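Local coordinates for protein maltose operon transcriptional repressor (Staphylococcus aureus subsp. aureus Mu50, PDB 3HCW) that probably represses transcription of the maltose operon, its C-terminal fragment having the two-lobed periplasmic binding protein-like fold used by sugar-responsive repressors, at residues 57-60 / 61-65; 82-85 / 86-90; 214-218 / 219-223; 202-205 / 206-210. All coordinates share one frame; numbering follows the deposited sequence.

Interaction 1: 57-60 / 61-65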
ATOM      1  N   MET A  57     -16.398  12.113  15.251  1.00 64.53           N
ATOM      2  CA  MET A  57     -17.768  12.407  15.674  1.00 76.10           C
ATOM      3  C   MET A  57     -18.222  13.761  15.133  1.00 73.75           C
ATOM      4  O   MET A  57     -19.381  13.932  14.760  1.00 71.76           O
ATOM      5  CB  MET A  57     -17.905  12.365  17.197  1.00 77.66           C
ATOM      6  CG  MET A  57     -18.049  10.961  17.759  1.00 80.65           C
ATOM      7  SD  MET A  57     -18.584  10.910  19.479  1.00 91.55           S
ATOM      8  CE  MET A  57     -20.370  10.923  19.290  1.00 83.99           C
ATOM      9  N   ASP A  58     -17.291  14.710  15.074  1.00 75.88           N
ATOM     10  CA  ASP A  58     -17.572  16.033  14.531  1.00 78.24           C
ATOM     11  C   ASP A  58     -17.835  15.989  13.032  1.00 72.14           C
ATOM     12  O   ASP A  58     -18.859  16.495  12.569  1.00 74.00           O
ATOM     13  CB  ASP A  58     -16.433  17.010  14.853  1.00 80.58           C
ATOM     14  CG  ASP A  58     -16.444  17.465  16.304  1.00 80.53           C
ATOM     15  OD1 ASP A  58     -17.482  17.300  16.981  1.00 69.42           O
ATOM     16  OD2 ASP A  58     -15.408  17.989  16.767  1.00 89.03           O
ATOM     17  N   GLU A  59     -16.931  15.356  12.285  1.00 64.84           N
ATOM     18  CA  GLU A  59     -16.993  15.387  10.826  1.00 57.70           C
ATOM     19  C   GLU A  59     -18.087  14.511  10.207  1.00 61.84           C
ATOM     20  O   GLU A  59     -18.560  14.805   9.108  1.00 66.02           O
ATOM     21  CB  GLU A  59     -15.616  15.146  10.193  1.00 55.68           C
ATOM     22  CG  GLU A  59     -15.273  13.736   9.774  1.00 53.63           C
ATOM     23  CD  GLU A  59     -14.498  13.723   8.469  1.00 60.22           C
ATOM     24  OE1 GLU A  59     -13.353  13.229   8.437  1.00 51.14           O
ATOM     25  OE2 GLU A  59     -15.032  14.233   7.467  1.00 69.62           O
ATOM     26  N   VAL A  60     -18.497  13.458  10.911  1.00 59.39           N
ATOM     27  CA  VAL A  60     -19.635  12.658  10.467  1.00 52.80           C
ATOM     28  C   VAL A  60     -20.929  13.411  10.767  1.00 57.96           C
ATOM     29  O   VAL A  60     -21.841  13.418   9.941  1.00 63.46           O
ATOM     30  CB  VAL A  60     -19.636  11.231  11.073  1.00 53.52           C
ATOM     31  CG1 VAL A  60     -20.997  10.544  10.888  1.00 45.56           C
ATOM     32  CG2 VAL A  60     -18.520  10.389  10.449  1.00 43.05           C
ATOM     33  N   TYR A  61     -20.990  14.072  11.926  1.00 59.12           N
ATOM     34  CA  TYR A  61     -22.154  14.893  12.287  1.00 61.41           C
ATOM     35  C   TYR A  61     -22.377  16.051  11.311  1.00 55.40           C
ATOM     36  O   TYR A  61     -23.522  16.399  11.017  1.00 57.87           O
ATOM     37  CB  TYR A  61     -22.066  15.423  13.724  1.00 60.85           C
ATOM     38  CG  TYR A  61     -23.322  16.133  14.179  1.00 59.81           C
ATOM     39  CD1 TYR A  61     -24.468  15.416  14.516  1.00 65.95           C
ATOM     40  CD2 TYR A  61     -23.368  17.526  14.260  1.00 63.56           C
ATOM     41  CE1 TYR A  61     -25.628  16.062  14.928  1.00 67.50           C
ATOM     42  CE2 TYR A  61     -24.521  18.180  14.666  1.00 61.20           C
ATOM     43  CZ  TYR A  61     -25.647  17.445  15.003  1.00 69.64           C
ATOM     44  OH  TYR A  61     -26.794  18.089  15.411  1.00 69.07           O
ATOM     45  N   LYS A  62     -21.279  16.634  10.829  1.00 56.21           N
ATOM     46  CA  LYS A  62     -21.320  17.646   9.776  1.00 59.54           C
ATOM     47  C   LYS A  62     -21.989  17.077   8.525  1.00 59.37           C
ATOM     48  O   LYS A  62     -22.920  17.687   8.003  1.00 59.17           O
ATOM     49  CB  LYS A  62     -19.915  18.169   9.463  1.00 58.22           C
ATOM     50  CG  LYS A  62     -19.878  19.370   8.510  1.00 55.68           C
ATOM     51  CD  LYS A  62     -18.603  20.210   8.680  1.00 55.87           C
ATOM     52  CE  LYS A  62     -17.335  19.455   8.280  1.00 77.40           C
ATOM     53  NZ  LYS A  62     -17.215  19.265   6.804  1.00 79.07           N
ATOM     54  N   MET A  63     -21.543  15.896   8.086  1.00 55.85           N
ATOM     55  CA  MET A  63     -22.168  15.179   6.961  1.00 53.75           C
ATOM     56  C   MET A  63     -23.670  14.887   7.143  1.00 50.36           C
ATOM     57  O   MET A  63     -24.416  14.887   6.160  1.00 55.69           O
ATOM     58  CB  MET A  63     -21.407  13.888   6.640  1.00 51.66           C
ATOM     59  CG  MET A  63     -19.976  14.112   6.166  1.00 53.66           C
ATOM     60  SD  MET A  63     -18.911  12.659   6.322  1.00 50.17           S
ATOM     61  CE  MET A  63     -19.368  11.752   4.851  1.00 55.87           C
ATOM     62  N   ILE A  64     -24.110  14.648   8.383  1.00 50.19           N
ATOM     63  CA  ILE A  64     -25.544  14.467   8.673  1.00 56.86           C
ATOM     64  C   ILE A  64     -26.287  15.792   8.526  1.00 64.57           C
ATOM     65  O   ILE A  64     -27.223  15.908   7.726  1.00 59.95           O
ATOM     66  CB  ILE A  64     -25.860  13.963  10.132  1.00 59.67           C
ATOM     67  CG1 ILE A  64     -24.849  12.934  10.671  1.00 70.10           C
ATOM     68  CG2 ILE A  64     -27.322  13.476  10.237  1.00 47.64           C
ATOM     69  CD1 ILE A  64     -24.760  11.624   9.941  1.00 64.12           C
ATOM     70  N   LYS A  65     -25.850  16.769   9.323  1.00 65.91           N
ATOM     71  CA  LYS A  65     -26.507  18.066   9.473  1.00 70.60           C
ATOM     72  C   LYS A  65     -26.545  18.896   8.188  1.00 65.30           C
ATOM     73  O   LYS A  65     -27.573  19.498   7.865  1.00 65.81           O
ATOM     74  CB  LYS A  65     -25.839  18.854  10.599  1.00 71.74           C
ATOM     75  CG  LYS A  65     -26.717  19.095  11.803  1.00 77.35           C
ATOM     76  CD  LYS A  65     -27.211  20.534  11.805  1.00 86.20           C
ATOM     77  CE  LYS A  65     -27.750  20.929  13.169  1.00 87.18           C
ATOM     78  NZ  LYS A  65     -27.474  22.362  13.469  1.00 82.25           N
TER

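Interaction 2: 82-85 / 86-90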
ATOM      1  N   PRO A  82     -19.926   5.132  19.354  1.00 89.59           N
ATOM      2  CA  PRO A  82     -20.748   6.339  19.501  1.00 89.13           C
ATOM      3  C   PRO A  82     -21.131   6.987  18.170  1.00 83.81           C
ATOM      4  O   PRO A  82     -22.122   7.718  18.105  1.00 86.12           O
ATOM      5  CB  PRO A  82     -19.851   7.288  20.314  1.00 89.65           C
ATOM      6  CG  PRO A  82     -18.690   6.459  20.783  1.00 91.18           C
ATOM      7  CD  PRO A  82     -18.538   5.375  19.776  1.00 89.14           C
ATOM      8  N   ILE A  83     -20.344   6.731  17.128  1.00 74.02           N
ATOM      9  CA  ILE A  83     -20.672   7.207  15.786  1.00 70.73           C
ATOM     10  C   ILE A  83     -21.679   6.262  15.095  1.00 68.53           C
ATOM     11  O   ILE A  83     -22.481   6.708  14.283  1.00 66.38           O
ATOM     12  CB  ILE A  83     -19.383   7.556  14.952  1.00 69.77           C
ATOM     13  CG1 ILE A  83     -19.718   8.240  13.620  1.00 79.77           C
ATOM     14  CG2 ILE A  83     -18.520   6.362  14.743  1.00 56.92           C
ATOM     15  CD1 ILE A  83     -19.734   7.316  12.405  1.00 75.80           C
ATOM     16  N   LYS A  84     -21.658   4.976  15.450  1.00 68.00           N
ATOM     17  CA  LYS A  84     -22.748   4.060  15.095  1.00 64.36           C
ATOM     18  C   LYS A  84     -24.030   4.469  15.830  1.00 63.02           C
ATOM     19  O   LYS A  84     -25.119   4.384  15.265  1.00 61.17           O
ATOM     20  CB  LYS A  84     -22.382   2.602  15.410  1.00 65.04           C
ATOM     21  CG  LYS A  84     -23.404   1.555  14.922  1.00 67.52           C
ATOM     22  CD  LYS A  84     -22.873   0.123  15.014  1.00 72.62           C
ATOM     23  CE  LYS A  84     -22.895  -0.415  16.442  1.00 82.78           C
ATOM     24  NZ  LYS A  84     -22.181  -1.718  16.557  1.00 90.73           N
ATOM     25  N   GLN A  85     -23.887   4.918  17.081  1.00 65.16           N
ATOM     26  CA  GLN A  85     -25.002   5.487  17.853  1.00 66.75           C
ATOM     27  C   GLN A  85     -25.555   6.784  17.257  1.00 66.18           C
ATOM     28  O   GLN A  85     -26.764   7.022  17.300  1.00 66.00           O
ATOM     29  CB  GLN A  85     -24.609   5.720  19.316  1.00 67.50           C
ATOM     30  CG  GLN A  85     -25.126   4.655  20.277  1.00 76.92           C
ATOM     31  CD  GLN A  85     -26.640   4.473  20.212  1.00 78.90           C
ATOM     32  OE1 GLN A  85     -27.132   3.364  19.988  1.00 75.31           O
ATOM     33  NE2 GLN A  85     -27.384   5.562  20.404  1.00 78.71           N
ATOM     34  N   MET A  86     -24.660   7.606  16.706  1.00 66.88           N
ATOM     35  CA  MET A  86     -25.021   8.855  16.027  1.00 59.63           C
ATOM     36  C   MET A  86     -25.969   8.587  14.854  1.00 60.38           C
ATOM     37  O   MET A  86     -27.052   9.167  14.795  1.00 60.70           O
ATOM     38  CB  MET A  86     -23.750   9.592  15.567  1.00 55.81           C
ATOM     39  CG  MET A  86     -23.954  10.952  14.888  1.00 36.28           C
ATOM     40  SD  MET A  86     -22.351  11.701  14.527  1.00 50.36           S
ATOM     41  CE  MET A  86     -21.965  12.360  16.144  1.00 65.46           C
ATOM     42  N   LEU A  87     -25.577   7.678  13.960  1.00 61.19           N
ATOM     43  CA  LEU A  87     -26.397   7.299  12.798  1.00 62.54           C
ATOM     44  C   LEU A  87     -27.714   6.628  13.181  1.00 61.79           C
ATOM     45  O   LEU A  87     -28.680   6.675  12.418  1.00 64.32           O
ATOM     46  CB  LEU A  87     -25.625   6.374  11.857  1.00 63.35           C
ATOM     47  CG  LEU A  87     -24.190   6.696  11.442  1.00 65.38           C
ATOM     48  CD1 LEU A  87     -23.626   5.533  10.661  1.00 64.89           C
ATOM     49  CD2 LEU A  87     -24.085   7.983  10.641  1.00 59.88           C
ATOM     50  N   ILE A  88     -27.740   5.997  14.354  1.00 67.66           N
ATOM     51  CA  ILE A  88     -28.965   5.406  14.897  1.00 68.76           C
ATOM     52  C   ILE A  88     -29.886   6.496  15.453  1.00 69.09           C
ATOM     53  O   ILE A  88     -31.090   6.503  15.160  1.00 64.68           O
ATOM     54  CB  ILE A  88     -28.651   4.296  15.944  1.00 71.75           C
ATOM     55  CG1 ILE A  88     -28.171   3.028  15.222  1.00 71.05           C
ATOM     56  CG2 ILE A  88     -29.875   3.976  16.819  1.00 70.45           C
ATOM     57  CD1 ILE A  88     -27.412   2.048  16.095  1.00 63.81           C
ATOM     58  N   ASP A  89     -29.309   7.421  16.224  1.00 74.20           N
ATOM     59  CA  ASP A  89     -30.040   8.572  16.777  1.00 79.93           C
ATOM     60  C   ASP A  89     -30.645   9.463  15.690  1.00 82.19           C
ATOM     61  O   ASP A  89     -31.800   9.885  15.792  1.00 83.93           O
ATOM     62  CB  ASP A  89     -29.124   9.422  17.670  1.00 77.34           C
ATOM     63  CG  ASP A  89     -28.819   8.762  19.006  1.00 85.05           C
ATOM     64  OD1 ASP A  89     -27.660   8.869  19.469  1.00 81.52           O
ATOM     65  OD2 ASP A  89     -29.732   8.139  19.595  1.00 81.62           O
ATOM     66  N   GLU A  90     -29.863   9.721  14.643  1.00 79.15           N
ATOM     67  CA  GLU A  90     -30.243  10.679  13.610  1.00 76.04           C
ATOM     68  C   GLU A  90     -30.793  10.014  12.342  1.00 72.11           C
ATOM     69  O   GLU A  90     -30.754  10.600  11.256  1.00 71.31           O
ATOM     70  CB  GLU A  90     -29.078  11.626  13.311  1.00 76.52           C
ATOM     71  CG  GLU A  90     -28.413  12.158  14.582  1.00 87.47           C
ATOM     72  CD  GLU A  90     -28.241  13.663  14.599  1.00 96.57           C
ATOM     73  OE1 GLU A  90     -28.320  14.248  15.701  1.00 95.10           O
ATOM     74  OE2 GLU A  90     -28.027  14.262  13.523  1.00104.43           O
TER

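Interaction 3: 214-218 / 219-223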
ATOM      1  N   LEU A 214      17.261  -9.124  14.612  1.00 27.86           N
ATOM      2  CA  LEU A 214      17.712 -10.027  15.657  1.00 26.96           C
ATOM      3  C   LEU A 214      18.257 -11.336  15.121  1.00 29.67           C
ATOM      4  O   LEU A 214      18.626 -12.216  15.904  1.00 37.02           O
ATOM      5  CB  LEU A 214      16.564 -10.315  16.626  1.00 31.60           C
ATOM      6  CG  LEU A 214      16.061  -9.136  17.470  1.00 41.55           C
ATOM      7  CD1 LEU A 214      14.906  -9.594  18.331  1.00 31.96           C
ATOM      8  CD2 LEU A 214      17.176  -8.574  18.337  1.00 49.98           C
ATOM      9  N   ASN A 215      18.314 -11.442  13.791  1.00 33.07           N
ATOM     10  CA  ASN A 215      18.754 -12.639  13.076  1.00 38.09           C
ATOM     11  C   ASN A 215      17.953 -13.893  13.417  1.00 36.50           C
ATOM     12  O   ASN A 215      18.495 -14.991  13.462  1.00 42.19           O
ATOM     13  CB  ASN A 215      20.262 -12.873  13.245  1.00 35.93           C
ATOM     14  CG  ASN A 215      20.855 -13.729  12.128  1.00 53.70           C
ATOM     15  OD1 ASN A 215      21.716 -14.575  12.377  1.00 66.73           O
ATOM     16  ND2 ASN A 215      20.388 -13.518  10.896  1.00 39.37           N
ATOM     17  N   ILE A 216      16.657 -13.708  13.649  1.00 39.92           N
ATOM     18  CA  ILE A 216      15.727 -14.808  13.888  1.00 37.49           C
ATOM     19  C   ILE A 216      15.130 -15.209  12.531  1.00 36.34           C
ATOM     20  O   ILE A 216      14.231 -14.537  12.012  1.00 32.61           O
ATOM     21  CB  ILE A 216      14.630 -14.397  14.886  1.00 33.21           C
ATOM     22  CG1 ILE A 216      15.258 -13.923  16.198  1.00 29.45           C
ATOM     23  CG2 ILE A 216      13.678 -15.551  15.132  1.00 33.45           C
ATOM     24  CD1 ILE A 216      14.288 -13.258  17.148  1.00 39.92           C
ATOM     25  N   GLU A 217      15.663 -16.287  11.951  1.00 37.80           N
ATOM     26  CA  GLU A 217      15.383 -16.624  10.551  1.00 29.73           C
ATOM     27  C   GLU A 217      14.160 -17.503  10.328  1.00 26.12           C
ATOM     28  O   GLU A 217      13.844 -18.380  11.121  1.00 28.04           O
ATOM     29  CB  GLU A 217      16.627 -17.164   9.830  1.00 40.50           C
ATOM     30  CG  GLU A 217      17.269 -18.409  10.404  1.00 57.32           C
ATOM     31  CD  GLU A 217      18.794 -18.408  10.258  1.00 69.13           C
ATOM     32  OE1 GLU A 217      19.296 -18.121   9.146  1.00 59.89           O
ATOM     33  OE2 GLU A 217      19.488 -18.694  11.262  1.00 69.88           O
ATOM     34  N   ILE A 218      13.483 -17.242   9.219  1.00 21.65           N
ATOM     35  CA  ILE A 218      12.163 -17.778   8.929  1.00 29.46           C
ATOM     36  C   ILE A 218      12.265 -18.536   7.621  1.00 31.00           C
ATOM     37  O   ILE A 218      12.829 -18.012   6.665  1.00 32.97           O
ATOM     38  CB  ILE A 218      11.141 -16.622   8.770  1.00 29.19           C
ATOM     39  CG1 ILE A 218      11.235 -15.659   9.952  1.00 26.16           C
ATOM     40  CG2 ILE A 218       9.706 -17.149   8.599  1.00 30.52           C
ATOM     41  CD1 ILE A 218      10.551 -14.320   9.733  1.00 36.73           C
ATOM     42  N   PRO A 219      11.739 -19.778   7.566  1.00 38.27           N
ATOM     43  CA  PRO A 219      11.077 -20.572   8.616  1.00 28.50           C
ATOM     44  C   PRO A 219      11.978 -21.316   9.614  1.00 38.80           C
ATOM     45  O   PRO A 219      11.449 -21.897  10.573  1.00 37.34           O
ATOM     46  CB  PRO A 219      10.286 -21.600   7.801  1.00 36.45           C
ATOM     47  CG  PRO A 219      11.157 -21.840   6.619  1.00 35.36           C
ATOM     48  CD  PRO A 219      11.731 -20.491   6.271  1.00 30.49           C
ATOM     49  N   LYS A 220      13.299 -21.307   9.394  1.00 35.38           N
ATOM     50  CA  LYS A 220      14.260 -22.072  10.227  1.00 36.67           C
ATOM     51  C   LYS A 220      14.141 -21.915  11.765  1.00 38.09           C
ATOM     52  O   LYS A 220      14.024 -22.907  12.492  1.00 32.59           O
ATOM     53  CB  LYS A 220      15.697 -21.794   9.796  1.00 36.88           C
ATOM     54  CG  LYS A 220      16.725 -22.640  10.536  1.00 45.38           C
ATOM     55  CD  LYS A 220      18.134 -22.138  10.316  1.00 57.56           C
ATOM     56  CE  LYS A 220      19.143 -23.050  11.005  1.00 60.50           C
ATOM     57  NZ  LYS A 220      20.537 -22.568  10.832  1.00 57.24           N
ATOM     58  N   ASP A 221      14.170 -20.689  12.267  1.00 25.45           N
ATOM     59  CA  ASP A 221      14.053 -20.518  13.721  1.00 38.73           C
ATOM     60  C   ASP A 221      12.584 -20.526  14.109  1.00 30.48           C
ATOM     61  O   ASP A 221      12.197 -21.218  15.039  1.00 28.67           O
ATOM     62  CB  ASP A 221      14.742 -19.241  14.209  1.00 34.17           C
ATOM     63  CG  ASP A 221      16.256 -19.322  14.139  1.00 37.33           C
ATOM     64  OD1 ASP A 221      16.828 -20.340  14.579  1.00 42.68           O
ATOM     65  OD2 ASP A 221      16.879 -18.346  13.665  1.00 45.88           O
ATOM     66  N   VAL A 222      11.780 -19.749  13.378  1.00 33.34           N
ATOM     67  CA  VAL A 222      10.340 -19.661  13.621  0.60 29.42           C
ATOM     68  C   VAL A 222       9.569 -19.570  12.316  1.00 23.26           C
ATOM     69  O   VAL A 222      10.053 -19.028  11.328  1.00 26.18           O
ATOM     70  CB  VAL A 222       9.921 -18.440  14.516  0.60 24.74           C
ATOM     71  CG1 VAL A 222      10.381 -18.619  15.932  0.60 33.83           C
ATOM     72  CG2 VAL A 222      10.404 -17.107  13.928  0.60 11.26           C
ATOM     73  N   MET A 223       8.359 -20.118  12.321  1.00 23.76           N
ATOM     74  CA  MET A 223       7.443 -19.995  11.197  1.00 29.59           C
ATOM     75  C   MET A 223       6.544 -18.769  11.430  1.00 35.50           C
ATOM     76  O   MET A 223       6.229 -18.406  12.575  1.00 28.06           O
ATOM     77  CB  MET A 223       6.593 -21.268  11.036  1.00 30.35           C
ATOM     78  CG  MET A 223       7.343 -22.552  10.532  1.00 30.05           C
ATOM     79  SD  MET A 223       6.248 -24.005  10.271  1.00 28.13           S
ATOM     80  CE  MET A 223       5.018 -23.768  11.526  1.00 40.13           C
TER

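Interaction 4: 202-205 / 206-210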
ATOM      1  N   MET A 202       0.099  -5.381   7.943  1.00 30.28           N
ATOM      2  CA  MET A 202       0.845  -4.137   8.189  1.00 22.98           C
ATOM      3  C   MET A 202       1.639  -4.218   9.491  1.00 27.85           C
ATOM      4  O   MET A 202       2.824  -3.879   9.521  1.00 32.12           O
ATOM      5  CB  MET A 202      -0.102  -2.924   8.172  1.00 31.80           C
ATOM      6  CG  MET A 202       0.572  -1.588   7.821  1.00 49.88           C
ATOM      7  SD  MET A 202       1.629  -1.584   6.336  1.00 47.80           S
ATOM      8  CE  MET A 202       0.467  -2.096   5.078  1.00 18.62           C
ATOM      9  N   LEU A 203       1.001  -4.720  10.549  1.00 27.44           N
ATOM     10  CA  LEU A 203       1.709  -5.037  11.793  1.00 29.05           C
ATOM     11  C   LEU A 203       2.761  -6.154  11.588  1.00 28.05           C
ATOM     12  O   LEU A 203       3.880  -6.051  12.071  1.00 35.68           O
ATOM     13  CB  LEU A 203       0.707  -5.427  12.889  1.00 30.26           C
ATOM     14  CG  LEU A 203       1.247  -5.900  14.244  1.00 27.66           C
ATOM     15  CD1 LEU A 203       2.035  -4.776  14.891  1.00 36.49           C
ATOM     16  CD2 LEU A 203       0.099  -6.376  15.148  1.00 28.29           C
ATOM     17  N   HIS A 204       2.394  -7.202  10.858  1.00 29.48           N
ATOM     18  CA  HIS A 204       3.308  -8.316  10.552  1.00 32.59           C
ATOM     19  C   HIS A 204       4.612  -7.884   9.889  1.00 21.42           C
ATOM     20  O   HIS A 204       5.659  -8.445  10.186  1.00 34.65           O
ATOM     21  CB  HIS A 204       2.609  -9.330   9.650  1.00 27.02           C
ATOM     22  CG  HIS A 204       3.277 -10.669   9.593  1.00 31.73           C
ATOM     23  ND1 HIS A 204       3.307 -11.534  10.663  1.00 31.22           N
ATOM     24  CD2 HIS A 204       3.882 -11.319   8.568  1.00 37.66           C
ATOM     25  CE1 HIS A 204       3.920 -12.649  10.313  1.00 29.18           C
ATOM     26  NE2 HIS A 204       4.286 -12.541   9.046  1.00 32.32           N
ATOM     27  N   LEU A 205       4.547  -6.891   9.004  1.00 29.74           N
ATOM     28  CA  LEU A 205       5.746  -6.408   8.321  1.00 26.65           C
ATOM     29  C   LEU A 205       6.742  -5.749   9.281  1.00 33.67           C
ATOM     30  O   LEU A 205       7.947  -5.855   9.078  1.00 29.31           O
ATOM     31  CB  LEU A 205       5.396  -5.454   7.193  1.00 25.29           C
ATOM     32  CG  LEU A 205       4.691  -5.990   5.935  1.00 38.83           C
ATOM     33  CD1 LEU A 205       4.334  -4.814   5.039  1.00 44.35           C
ATOM     34  CD2 LEU A 205       5.526  -7.003   5.165  1.00 31.87           C
ATOM     35  N   ALA A 206       6.233  -5.080  10.316  1.00 29.44           N
ATOM     36  CA  ALA A 206       7.082  -4.506  11.361  1.00 30.55           C
ATOM     37  C   ALA A 206       7.742  -5.627  12.160  1.00 27.19           C
ATOM     38  O   ALA A 206       8.909  -5.520  12.512  1.00 30.20           O
ATOM     39  CB  ALA A 206       6.270  -3.598  12.285  1.00 31.11           C
ATOM     40  N   ILE A 207       6.978  -6.688  12.445  1.00 25.99           N
ATOM     41  CA  ILE A 207       7.500  -7.866  13.138  1.00 27.17           C
ATOM     42  C   ILE A 207       8.678  -8.497  12.367  1.00 24.27           C
ATOM     43  O   ILE A 207       9.717  -8.765  12.955  1.00 29.47           O
ATOM     44  CB  ILE A 207       6.406  -8.964  13.386  1.00 30.46           C
ATOM     45  CG1 ILE A 207       5.093  -8.391  13.957  1.00 35.20           C
ATOM     46  CG2 ILE A 207       6.950 -10.088  14.279  1.00 24.76           C
ATOM     47  CD1 ILE A 207       5.180  -7.793  15.358  1.00 38.73           C
ATOM     48  N   LEU A 208       8.506  -8.722  11.061  1.00 26.28           N
ATOM     49  CA  LEU A 208       9.544  -9.346  10.227  1.00 29.65           C
ATOM     50  C   LEU A 208      10.821  -8.514  10.220  1.00 29.59           C
ATOM     51  O   LEU A 208      11.918  -9.061  10.194  1.00 34.39           O
ATOM     52  CB  LEU A 208       9.046  -9.571   8.787  1.00 30.50           C
ATOM     53  CG  LEU A 208       7.767 -10.401   8.625  1.00 32.52           C
ATOM     54  CD1 LEU A 208       7.238 -10.381   7.199  1.00 30.75           C
ATOM     55  CD2 LEU A 208       7.940 -11.816   9.121  1.00 22.78           C
ATOM     56  N   SER A 209      10.656  -7.190  10.279  1.00 30.86           N
ATOM     57  CA  SER A 209      11.771  -6.250  10.286  1.00 24.79           C
ATOM     58  C   SER A 209      12.594  -6.391  11.557  1.00 33.75           C
ATOM     59  O   SER A 209      13.826  -6.401  11.503  1.00 42.36           O
ATOM     60  CB  SER A 209      11.251  -4.823  10.139  1.00 23.12           C
ATOM     61  OG  SER A 209      12.323  -3.915   9.941  1.00 27.87           O
ATOM     62  N   VAL A 210      11.907  -6.534  12.690  1.00 25.22           N
ATOM     63  CA  VAL A 210      12.569  -6.713  13.976  1.00 28.06           C
ATOM     64  C   VAL A 210      13.231  -8.097  14.023  1.00 28.17           C
ATOM     65  O   VAL A 210      14.377  -8.228  14.455  1.00 38.17           O
ATOM     66  CB  VAL A 210      11.578  -6.453  15.153  1.00 32.17           C
ATOM     67  CG1 VAL A 210      12.097  -7.014  16.467  1.00 24.09           C
ATOM     68  CG2 VAL A 210      11.293  -4.934  15.288  1.00 28.06           C
TER

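Interaction 1: 57-60 / 61-65
K62 N bonds to D58 O at 3.0 Å and I64 N bonds to V60 O at 3.0 Å, in the i to i+4 pattern of an alpha helix. Y61 N also bonds to M57 O. The bond from M63 N to E59 O is weak. V60 and I64 meet on the buried side of the helix, where V60 CG1 lies 4.0 Å from I64 CD1. The valine holds CG1 anti to the backbone N (chi1 165°), and this brings the methyl to the I64 branch. In I64 the CG1 branch swings away from the carbonyl carbon (chi1 -38°). It therefore folds back over the preceding turn, and I64 CG1 comes 3.1 Å from V60 O. M63 does much the same one residue earlier, with M63 CG 3.3 Å from E59 O. E59 OE1 accepts a hydrogen bond from V49 N and a weak one from S50 N. E59 OE2 and K62 NZ are 5.5 Å apart, so any attraction between them is probably slight. V60, M63 and I64 press on F72 of strand 71-74, and V60 also on I83 of helix 82-89. This is a helix laid against a parallel sheet, as in the Rossmann-like lobes of periplasmic binding protein-like folds.

Interaction 2: 82-85 / 86-90
The connecting helix of a beta-alpha-beta unit holds this contact, in which Q85 meets I88 and D89 one turn further on. D89 N bonds to Q85 O at 2.8 Å, with an N-H...O angle of 163°. The side chains of the same pair also approach. Q85 NE2 is 3.4 Å from D89 OD1, and the amide and carboxylate planes are turned 72° apart. D89 OD1 lies 3.0 Å from Q85 O as well. Both are acceptors, so this approach is probably mildly unfavourable. The amide's other atom, Q85 OE1, lies 4.1 Å from I88 CD1. With chi1 at -75°, I88 CG1 sits beside its backbone N, which carries I88 CD1 back to 3.4 Å from K84 O. The unit runs from strand 71-74 through this helix to strand 94-97. L87 faces both strands, touching L74 and F94, and I88 also reaches F94. L87 CG packs 3.3 Å from I83 O, the carbonyl that accepts the bond from L87 N. I83 CG1 and M86 SD make a looser apolar contact at 4.4 Å. M86 O accepts the last bond, from E90 N, where the chain leaves the helix. The amino group of K84 has a long, weak ion pair with D105.

Interaction 3: 214-218 / 219-223
E217 and D221 are joined by two hydrogen bonds running in opposite directions. E217 N donates to D221 OD2 at 2.9 Å, using the anti lone pair of that oxygen. D221 N donates to E217 O at a short 2.6 Å. A weak bond from V222 N reaches the same E217 carbonyl. The D221 side chain leaves with CG trans to the carbonyl carbon (chi1 -71°), and from there OD2 can turn back to the E217 backbone. The E217 side chain passes D221 obliquely, and E217 CG comes 3.3 Å from D221 OD2. The two carboxylates are close, with E217 OE2 3.6 Å from D221 OD2. K188 NZ, in a salt bridge to D221 OD2 and a long, weak ion pair with E217 OE2, probably eases this repulsion. K220 lies alongside E217, pointing the same way. K220 NZ and E217 OE2 are 4.0 Å apart, beyond a salt bridge. I216 crosses D221 at about a right angle, with I216 CG2 3.9 Å from D221 CB. The I218-P219 peptide bond is cis and bends the chain inside this turn. N215, with positive phi, closes helix 201-213 in a Schellman motif. Y212 of the second subunit packs on E217, and its OH is hydrogen-bonded to I218 N. The turn thus leads from helix 201-213 into strand 222-227. I216 packs on L187 at the end of helix 173-187, I218 packs on L211 of helix 201-213, and M223 bonds through its backbone to Q194 and I196 of strand 194-198.

Interaction 4: 202-205 / 206-210
L203 O accepts two backbone bonds, from I207 N at 3.2 Å and, weakly, from A206 N at 3.1 Å. The A206 bond is strongly bent, at 123°. L208 N bonds to H204 O at 3.0 Å in the regular helical way. H204 and L208 carry the main side-chain contact. The first torsion of H204 turns CG away from the backbone N (chi1 -163°) and sets the imidazole beside the L208 methyls. H204 CD2 is 3.7 Å from L208 CD1, and H204 NE2 is 3.7 Å from L208 CD2. Hydrogen bonds from ND1 to S198 OG and from NE2 to Q240 OE1 hold the ring at both nitrogens, which should fix its rotation. L208 CD1 also lies 4.3 Å from L205 CD2. On another side of the helix, I207 CG1 folds back to 3.2 Å from L203 O, and L203 CD1 and I207 CD1 stand 4.4 Å apart. S209 OG is hydrogen-bonded to R173 NH1 and to A236 O of the second subunit, and L205 and S209 also pack on I235 of that subunit. Helix 201-213 is the crossover between strands 194-198 and 222-227. H204 and L208 rest on T224 of strand 222-227, I207 meets I137 of strand 133-139, and I207 and V210 meet I176 of helix 173-187.

The four contacts fall into two pairs, one in each lobe. Interactions 1 and 2 have centres about 10 Å apart, and their helices pack side by side. I64 CD1 meets L87 CD2 at 3.8 Å, and Y61 CE1 lies 3.3 Å from E90 OE2. Interactions 3 and 4 have centres about 13 Å apart and follow each other through the end of helix 201-213. There I218 CD1 touches L208 CD2 at 3.7 Å. Both members of this second pair also meet the second subunit, while the first pair touches no other chain of the assembly. Between the pairs the separation is large: the centres of interactions 1 and 3 are about 48 Å apart.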